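Local coordinates for protein nucleoporin NUP82 (Chaetomium thermophilum, PDB 5CWW) that probably serves as a structural component of the nuclear pore complex and a docking partner for nuclear transport factors, here represented by its N-terminal beta-propeller domain, at residues S6-E14 with T583-E591; I64-L72 with L142-I150. All blocks are in the same frame, centred on the assembly; numbering follows the deposited sequence.

Interaction 1 (S6-E14 with T583-E591)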
# COMPACT_ATOMS: atom_id res chain seq x y z
N SER B 6 -32.40 16.88 0.08
CA SER B 6 -31.13 16.46 -0.50
C SER B 6 -29.99 16.75 0.48
O SER B 6 -30.19 17.43 1.48
CB SER B 6 -30.88 17.18 -1.83
OG SER B 6 -30.79 18.58 -1.65
N PHE B 7 -28.81 16.24 0.17
CA PHE B 7 -27.64 16.41 1.04
C PHE B 7 -26.57 17.26 0.36
O PHE B 7 -25.38 16.97 0.45
CB PHE B 7 -27.07 15.04 1.43
CG PHE B 7 -28.04 14.19 2.20
CD1 PHE B 7 -28.90 13.33 1.54
CD2 PHE B 7 -28.09 14.25 3.58
CE1 PHE B 7 -29.79 12.54 2.25
CE2 PHE B 7 -28.97 13.47 4.29
CZ PHE B 7 -29.83 12.61 3.63
N ALA B 8 -27.02 18.32 -0.30
CA ALA B 8 -26.12 19.25 -0.97
C ALA B 8 -26.84 20.57 -1.21
O ALA B 8 -28.07 20.61 -1.22
CB ALA B 8 -25.63 18.66 -2.29
N PRO B 9 -26.09 21.67 -1.38
CA PRO B 9 -26.75 22.96 -1.61
C PRO B 9 -27.48 23.01 -2.95
O PRO B 9 -27.28 22.13 -3.79
CB PRO B 9 -25.59 23.96 -1.58
CG PRO B 9 -24.38 23.16 -1.93
CD PRO B 9 -24.62 21.80 -1.34
N ALA B 10 -28.31 24.02 -3.14
CA ALA B 10 -29.15 24.12 -4.33
C ALA B 10 -28.33 24.21 -5.62
O ALA B 10 -28.78 23.76 -6.67
CB ALA B 10 -30.08 25.32 -4.22
N TRP B 11 -27.14 24.79 -5.53
CA TRP B 11 -26.31 25.01 -6.72
C TRP B 11 -25.53 23.75 -7.11
O TRP B 11 -24.68 23.79 -8.00
CB TRP B 11 -25.35 26.19 -6.50
CG TRP B 11 -24.50 26.10 -5.27
CD1 TRP B 11 -24.83 26.54 -4.02
CD2 TRP B 11 -23.18 25.57 -5.17
NE1 TRP B 11 -23.80 26.30 -3.15
CE2 TRP B 11 -22.77 25.70 -3.83
CE3 TRP B 11 -22.30 24.98 -6.09
CZ2 TRP B 11 -21.52 25.28 -3.38
CZ3 TRP B 11 -21.06 24.56 -5.64
CH2 TRP B 11 -20.68 24.71 -4.30
N LEU B 12 -25.83 22.63 -6.45
CA LEU B 12 -25.28 21.33 -6.83
C LEU B 12 -26.40 20.33 -7.10
O LEU B 12 -26.14 19.18 -7.43
CB LEU B 12 -24.34 20.80 -5.74
CG LEU B 12 -22.98 21.47 -5.60
CD1 LEU B 12 -22.21 20.87 -4.44
CD2 LEU B 12 -22.17 21.38 -6.88
N ASN B 13 -27.65 20.78 -6.95
CA ASN B 13 -28.81 19.95 -7.24
C ASN B 13 -29.52 20.41 -8.51
O ASN B 13 -29.51 21.59 -8.84
CB ASN B 13 -29.79 19.96 -6.07
CG ASN B 13 -29.18 19.41 -4.79
OD1 ASN B 13 -29.31 20.01 -3.72
ND2 ASN B 13 -28.50 18.27 -4.89
N GLU B 14 -30.14 19.46 -9.20
CA GLU B 14 -30.88 19.75 -10.43
C GLU B 14 -31.95 20.82 -10.16
O GLU B 14 -32.54 20.84 -9.09
CB GLU B 14 -31.53 18.46 -10.95
CG GLU B 14 -31.90 18.48 -12.43
CD GLU B 14 -32.35 17.12 -12.94
OE1 GLU B 14 -32.92 17.07 -14.05
OE2 GLU B 14 -32.12 16.11 -12.24
N THR B 583 -25.60 8.87 -8.62
CA THR B 583 -26.38 9.88 -9.35
C THR B 583 -26.30 11.28 -8.74
O THR B 583 -26.25 12.27 -9.47
CB THR B 583 -27.86 9.47 -9.42
OG1 THR B 583 -28.42 9.48 -8.10
CG2 THR B 583 -28.01 8.08 -10.02
N ASP B 584 -26.28 11.35 -7.41
CA ASP B 584 -26.39 12.64 -6.72
C ASP B 584 -25.15 12.98 -5.90
O ASP B 584 -24.39 12.09 -5.52
CB ASP B 584 -27.61 12.62 -5.80
CG ASP B 584 -28.87 12.17 -6.52
OD1 ASP B 584 -29.01 12.50 -7.72
OD2 ASP B 584 -29.71 11.50 -5.89
N PRO B 585 -24.94 14.28 -5.63
CA PRO B 585 -23.79 14.72 -4.83
C PRO B 585 -24.07 14.72 -3.34
O PRO B 585 -25.22 14.65 -2.91
CB PRO B 585 -23.55 16.14 -5.33
CG PRO B 585 -24.91 16.63 -5.68
CD PRO B 585 -25.70 15.43 -6.16
N ILE B 586 -23.00 14.81 -2.56
CA ILE B 586 -23.09 14.96 -1.11
C ILE B 586 -22.08 16.02 -0.69
O ILE B 586 -20.87 15.78 -0.72
CB ILE B 586 -22.82 13.64 -0.37
CG1 ILE B 586 -23.84 12.58 -0.80
CG2 ILE B 586 -22.86 13.84 1.14
CD1 ILE B 586 -23.54 11.19 -0.27
N ALA B 587 -22.58 17.19 -0.30
CA ALA B 587 -21.74 18.30 0.11
C ALA B 587 -22.19 18.84 1.47
O ALA B 587 -23.13 19.63 1.55
CB ALA B 587 -21.76 19.40 -0.93
N LEU B 588 -21.52 18.40 2.52
CA LEU B 588 -21.87 18.77 3.89
C LEU B 588 -20.86 19.75 4.48
O LEU B 588 -19.67 19.45 4.56
CB LEU B 588 -21.97 17.51 4.75
CG LEU B 588 -22.90 16.44 4.19
CD1 LEU B 588 -22.83 15.17 5.03
CD2 LEU B 588 -24.34 16.95 4.11
N PHE B 589 -21.35 20.91 4.90
CA PHE B 589 -20.50 22.01 5.34
C PHE B 589 -20.34 22.07 6.85
O PHE B 589 -21.25 21.72 7.60
CB PHE B 589 -21.07 23.34 4.82
CG PHE B 589 -20.94 23.52 3.34
CD1 PHE B 589 -21.67 22.73 2.46
CD2 PHE B 589 -20.11 24.49 2.81
CE1 PHE B 589 -21.55 22.89 1.09
CE2 PHE B 589 -19.99 24.66 1.44
CZ PHE B 589 -20.71 23.86 0.58
N PHE B 590 -19.17 22.53 7.30
CA PHE B 590 -18.85 22.64 8.72
C PHE B 590 -18.49 24.07 9.12
O PHE B 590 -18.50 24.41 10.30
CB PHE B 590 -17.70 21.71 9.09
CG PHE B 590 -17.98 20.28 8.79
CD1 PHE B 590 -18.73 19.51 9.67
CD2 PHE B 590 -17.51 19.70 7.63
CE1 PHE B 590 -18.99 18.18 9.40
CE2 PHE B 590 -17.76 18.38 7.36
CZ PHE B 590 -18.51 17.62 8.24
N GLU B 591 -18.15 24.89 8.13
CA GLU B 591 -17.75 26.26 8.40
C GLU B 591 -17.80 27.11 7.14
O GLU B 591 -17.06 26.87 6.18
CB GLU B 591 -16.34 26.29 8.99
CG GLU B 591 -15.87 27.65 9.47
CD GLU B 591 -14.49 27.60 10.09
OE1 GLU B 591 -13.75 26.63 9.81
OE2 GLU B 591 -14.13 28.52 10.85
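One backbone hydrogen bond and a row of small apolar contacts join the N-terminal segment 6-14 to strand 585-589, an outermost strand of the last sheet in the seven-bladed beta-propeller domain. Ile586 and Leu588 bond to strand 576-580 through their backbones, whereas the N-H of Ala587 turns to the N-terminal segment and meets Phe7 O at 2.9 Å. The bond lies in the carbonyl plane, with an N-H...O angle of 152°, and Ile586 CA adds a CA-H...O contact to the same oxygen.

Beyond this point the segment gives apolar surface instead of further strand pairing. The methyl of Ala8 rests between Ala587 and Pro585, with Ala8 CB 4.0 Å from Pro585 CG. On Ala587, CB packs 3.8 Å from Pro9 CD and equally near Leu12 CD1; a methyl suits a place where a proline ring and a leucine branch converge. Leu12 reaches it because its CG stands beside the backbone N (chi1 -73°). Leu12 O lies 3.3 Å from Pro585 CG and takes a hydrogen bond from His19. The Phe589 ring crosses Pro9 at about a right angle and meets Trp11 CZ2 obliquely, while Pro9 CG and Leu12 CG lie over one face of the Trp11 indole, toward its rim. Phe7 CB packs against Ile586 CG2 and Leu588 CD2, and its ring continues to meet Phe553 edge-to-face.

Neither Pro585 nor Pro9 has an N-H to donate, which probably limits further backbone pairing; both offer ring carbons instead. This implies an attachment carried mainly by hydrocarbon fit, its alignment along the strand probably set by the bond between Ala587 and Phe7.

Interaction 2 (I64-L72 with L142-I150)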
# COMPACT_ATOMS: atom_id res chain seq x y z
N ILE B 64 -14.40 11.67 -17.25
CA ILE B 64 -14.17 12.49 -16.07
C ILE B 64 -14.84 13.85 -16.25
O ILE B 64 -14.55 14.57 -17.21
CB ILE B 64 -12.66 12.70 -15.80
CG1 ILE B 64 -11.95 11.35 -15.69
CG2 ILE B 64 -12.46 13.52 -14.51
CD1 ILE B 64 -10.43 11.46 -15.63
N ARG B 65 -15.74 14.19 -15.34
CA ARG B 65 -16.45 15.47 -15.41
C ARG B 65 -15.72 16.52 -14.59
O ARG B 65 -15.55 16.39 -13.38
CB ARG B 65 -17.90 15.30 -14.94
CG ARG B 65 -18.66 14.29 -15.78
CD ARG B 65 -20.09 14.12 -15.34
NE ARG B 65 -20.81 13.21 -16.23
CZ ARG B 65 -21.85 12.46 -15.87
NH1 ARG B 65 -22.33 12.53 -14.63
NH2 ARG B 65 -22.42 11.66 -16.75
N TRP B 66 -15.29 17.57 -15.28
CA TRP B 66 -14.45 18.62 -14.71
C TRP B 66 -15.26 19.88 -14.43
O TRP B 66 -16.03 20.33 -15.28
CB TRP B 66 -13.31 18.92 -15.67
CG TRP B 66 -12.34 19.96 -15.21
CD1 TRP B 66 -11.99 20.24 -13.93
CD2 TRP B 66 -11.60 20.86 -16.04
NE1 TRP B 66 -11.07 21.26 -13.90
CE2 TRP B 66 -10.82 21.66 -15.19
CE3 TRP B 66 -11.53 21.06 -17.42
CZ2 TRP B 66 -9.97 22.65 -15.68
CZ3 TRP B 66 -10.68 22.05 -17.90
CH2 TRP B 66 -9.91 22.83 -17.03
N GLY B 67 -15.09 20.46 -13.24
CA GLY B 67 -15.81 21.67 -12.89
C GLY B 67 -15.22 22.45 -11.73
O GLY B 67 -14.61 21.88 -10.83
N ASP B 68 -15.41 23.76 -11.77
CA ASP B 68 -15.00 24.65 -10.69
C ASP B 68 -16.21 24.98 -9.81
O ASP B 68 -17.19 25.56 -10.29
CB ASP B 68 -14.38 25.94 -11.25
CG ASP B 68 -13.69 26.78 -10.18
OD1 ASP B 68 -14.26 26.95 -9.09
OD2 ASP B 68 -12.57 27.27 -10.45
N LEU B 69 -16.13 24.62 -8.54
CA LEU B 69 -17.25 24.81 -7.62
C LEU B 69 -17.57 26.28 -7.39
O LEU B 69 -18.71 26.64 -7.12
CB LEU B 69 -16.96 24.13 -6.28
CG LEU B 69 -16.76 22.62 -6.31
CD1 LEU B 69 -16.45 22.10 -4.91
CD2 LEU B 69 -17.97 21.91 -6.89
N ALA B 70 -16.55 27.14 -7.49
CA ALA B 70 -16.74 28.57 -7.30
C ALA B 70 -17.63 29.15 -8.39
O ALA B 70 -18.61 29.84 -8.10
CB ALA B 70 -15.40 29.29 -7.28
N GLN B 71 -17.29 28.86 -9.64
CA GLN B 71 -18.04 29.38 -10.78
C GLN B 71 -19.44 28.79 -10.84
O GLN B 71 -20.41 29.50 -11.11
CB GLN B 71 -17.29 29.10 -12.09
CG GLN B 71 -15.86 29.63 -12.11
CD GLN B 71 -15.13 29.30 -13.40
OE1 GLN B 71 -15.74 29.06 -14.43
NE2 GLN B 71 -13.80 29.29 -13.34
N LEU B 72 -19.55 27.49 -10.58
CA LEU B 72 -20.85 26.82 -10.59
C LEU B 72 -21.77 27.37 -9.50
O LEU B 72 -22.99 27.42 -9.67
CB LEU B 72 -20.68 25.31 -10.41
CG LEU B 72 -20.00 24.59 -11.58
CD1 LEU B 72 -19.54 23.21 -11.15
CD2 LEU B 72 -20.95 24.49 -12.76
N LEU B 142 -3.30 17.45 -16.89
CA LEU B 142 -4.44 18.32 -16.61
C LEU B 142 -4.36 19.61 -17.43
O LEU B 142 -3.29 20.22 -17.52
CB LEU B 142 -4.53 18.63 -15.12
CG LEU B 142 -4.78 17.41 -14.23
CD1 LEU B 142 -4.76 17.78 -12.76
CD2 LEU B 142 -6.11 16.74 -14.59
N PRO B 143 -5.49 20.04 -18.01
CA PRO B 143 -5.46 21.20 -18.90
C PRO B 143 -5.49 22.53 -18.16
O PRO B 143 -5.73 22.56 -16.95
CB PRO B 143 -6.73 21.02 -19.73
CG PRO B 143 -7.68 20.38 -18.78
CD PRO B 143 -6.84 19.48 -17.90
N ASP B 144 -5.24 23.61 -18.89
CA ASP B 144 -5.33 24.95 -18.33
C ASP B 144 -6.75 25.20 -17.85
O ASP B 144 -7.71 24.76 -18.48
CB ASP B 144 -4.91 25.99 -19.37
CG ASP B 144 -4.50 27.31 -18.74
OD1 ASP B 144 -5.08 27.70 -17.71
OD2 ASP B 144 -3.58 27.96 -19.28
N SER B 145 -6.89 25.91 -16.73
CA SER B 145 -8.20 26.19 -16.16
C SER B 145 -9.02 27.13 -17.04
O SER B 145 -10.24 27.25 -16.86
CB SER B 145 -8.04 26.79 -14.76
OG SER B 145 -7.35 25.89 -13.91
N SER B 146 -8.37 27.80 -17.98
CA SER B 146 -9.05 28.73 -18.88
C SER B 146 -10.11 28.03 -19.73
O SER B 146 -11.03 28.67 -20.24
CB SER B 146 -8.04 29.44 -19.78
OG SER B 146 -7.33 28.51 -20.58
N HIS B 147 -9.97 26.71 -19.88
CA HIS B 147 -10.90 25.93 -20.69
C HIS B 147 -12.27 25.79 -20.04
O HIS B 147 -13.21 25.28 -20.66
CB HIS B 147 -10.32 24.54 -20.96
CG HIS B 147 -9.16 24.54 -21.91
ND1 HIS B 147 -9.32 24.51 -23.28
CD2 HIS B 147 -7.83 24.54 -21.69
CE1 HIS B 147 -8.14 24.51 -23.86
NE2 HIS B 147 -7.21 24.53 -22.92
N LEU B 148 -12.40 26.24 -18.79
CA LEU B 148 -13.68 26.20 -18.09
C LEU B 148 -14.57 27.39 -18.45
O LEU B 148 -15.78 27.36 -18.18
CB LEU B 148 -13.45 26.15 -16.58
CG LEU B 148 -12.96 24.81 -16.02
CD1 LEU B 148 -12.54 24.95 -14.56
CD2 LEU B 148 -14.04 23.74 -16.15
N HIS B 149 -13.99 28.42 -19.04
CA HIS B 149 -14.76 29.58 -19.48
C HIS B 149 -15.42 29.31 -20.83
O HIS B 149 -14.89 28.56 -21.66
CB HIS B 149 -13.88 30.82 -19.58
CG HIS B 149 -13.18 31.17 -18.30
ND1 HIS B 149 -13.85 31.45 -17.14
CD2 HIS B 149 -11.86 31.28 -18.01
CE1 HIS B 149 -12.98 31.72 -16.18
NE2 HIS B 149 -11.77 31.62 -16.68
N ILE B 150 -16.58 29.92 -21.06
CA ILE B 150 -17.29 29.78 -22.32
C ILE B 150 -16.54 30.51 -23.43
O ILE B 150 -16.64 30.15 -24.61
CB ILE B 150 -18.74 30.32 -22.23
CG1 ILE B 150 -19.49 29.66 -21.07
CG2 ILE B 150 -19.49 30.10 -23.54
CD1 ILE B 150 -20.83 30.29 -20.76
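The branched end of Leu148 sits over one face of the Trp66 indole, and this CH-pi contact dominates the meeting of strand 63-68 with the loop 142-150. Leu148 CG, held beside its backbone N (chi1 -74°) so that the branch turns onto the indole, stands 3.7 Å from the centroid of the six-membered ring, 12° off its normal. Both methyls lie on that face, Leu148 CD1 3.6 Å from Trp66 CZ2 and Leu148 CD2 over the middle of the indole. A branched, apolar side chain suits this broad aromatic face. With CG anti to the backbone N (chi1 -179°), Trp66 extends its ring into the loop, where Asp144 O meets CH2 at the edge, in plane, and Pro143 CG comes within 3.5 Å of CZ3. The polar corner is satisfied too, since NE1 bonds to Glu55, which also takes Ser145 OG. An alanine in place of Trp66 would probably leave Leu148 without its aromatic seat and Glu55 without the indole N-H.

Asp68, the N-cap, accepts from Ala70 N, while its CB touches Leu148 CD1. Gln71 runs out extended, bringing NE2 3.8 Å from His149 CE1, the amide and imidazole planes nearly parallel.

Phe57 of strand 55-60 stacks on Trp66. Glu55 of that strand (through Ser145) and Arg107 of strand 106-110 (through His147 O) hold the loop, which leads to strand 160-162 of the next sheet.

Overall arrangement
Starting from the N terminus, segment 6-14 precedes the first propeller sheet, and interaction 1 joins it to strand 585-589 of the last, closing a loop of 568 residues over almost the whole domain. Interaction 2 opens and closes within that span: 69 residues separate its segments, and it links the first sheet and its trailing helix 69-77 to a loop of the second. The contacts therefore nest and do not cross. Their centres lie about 19 Å apart, yet they touch: Trp11 CZ3 packs 3.5 Å from Leu69 O, and Leu12 meets the Leu69 side chain. Helix 69-77 thus lies between them, meeting segment 6-14 through Leu69 and the second sheet's loop through Gln71.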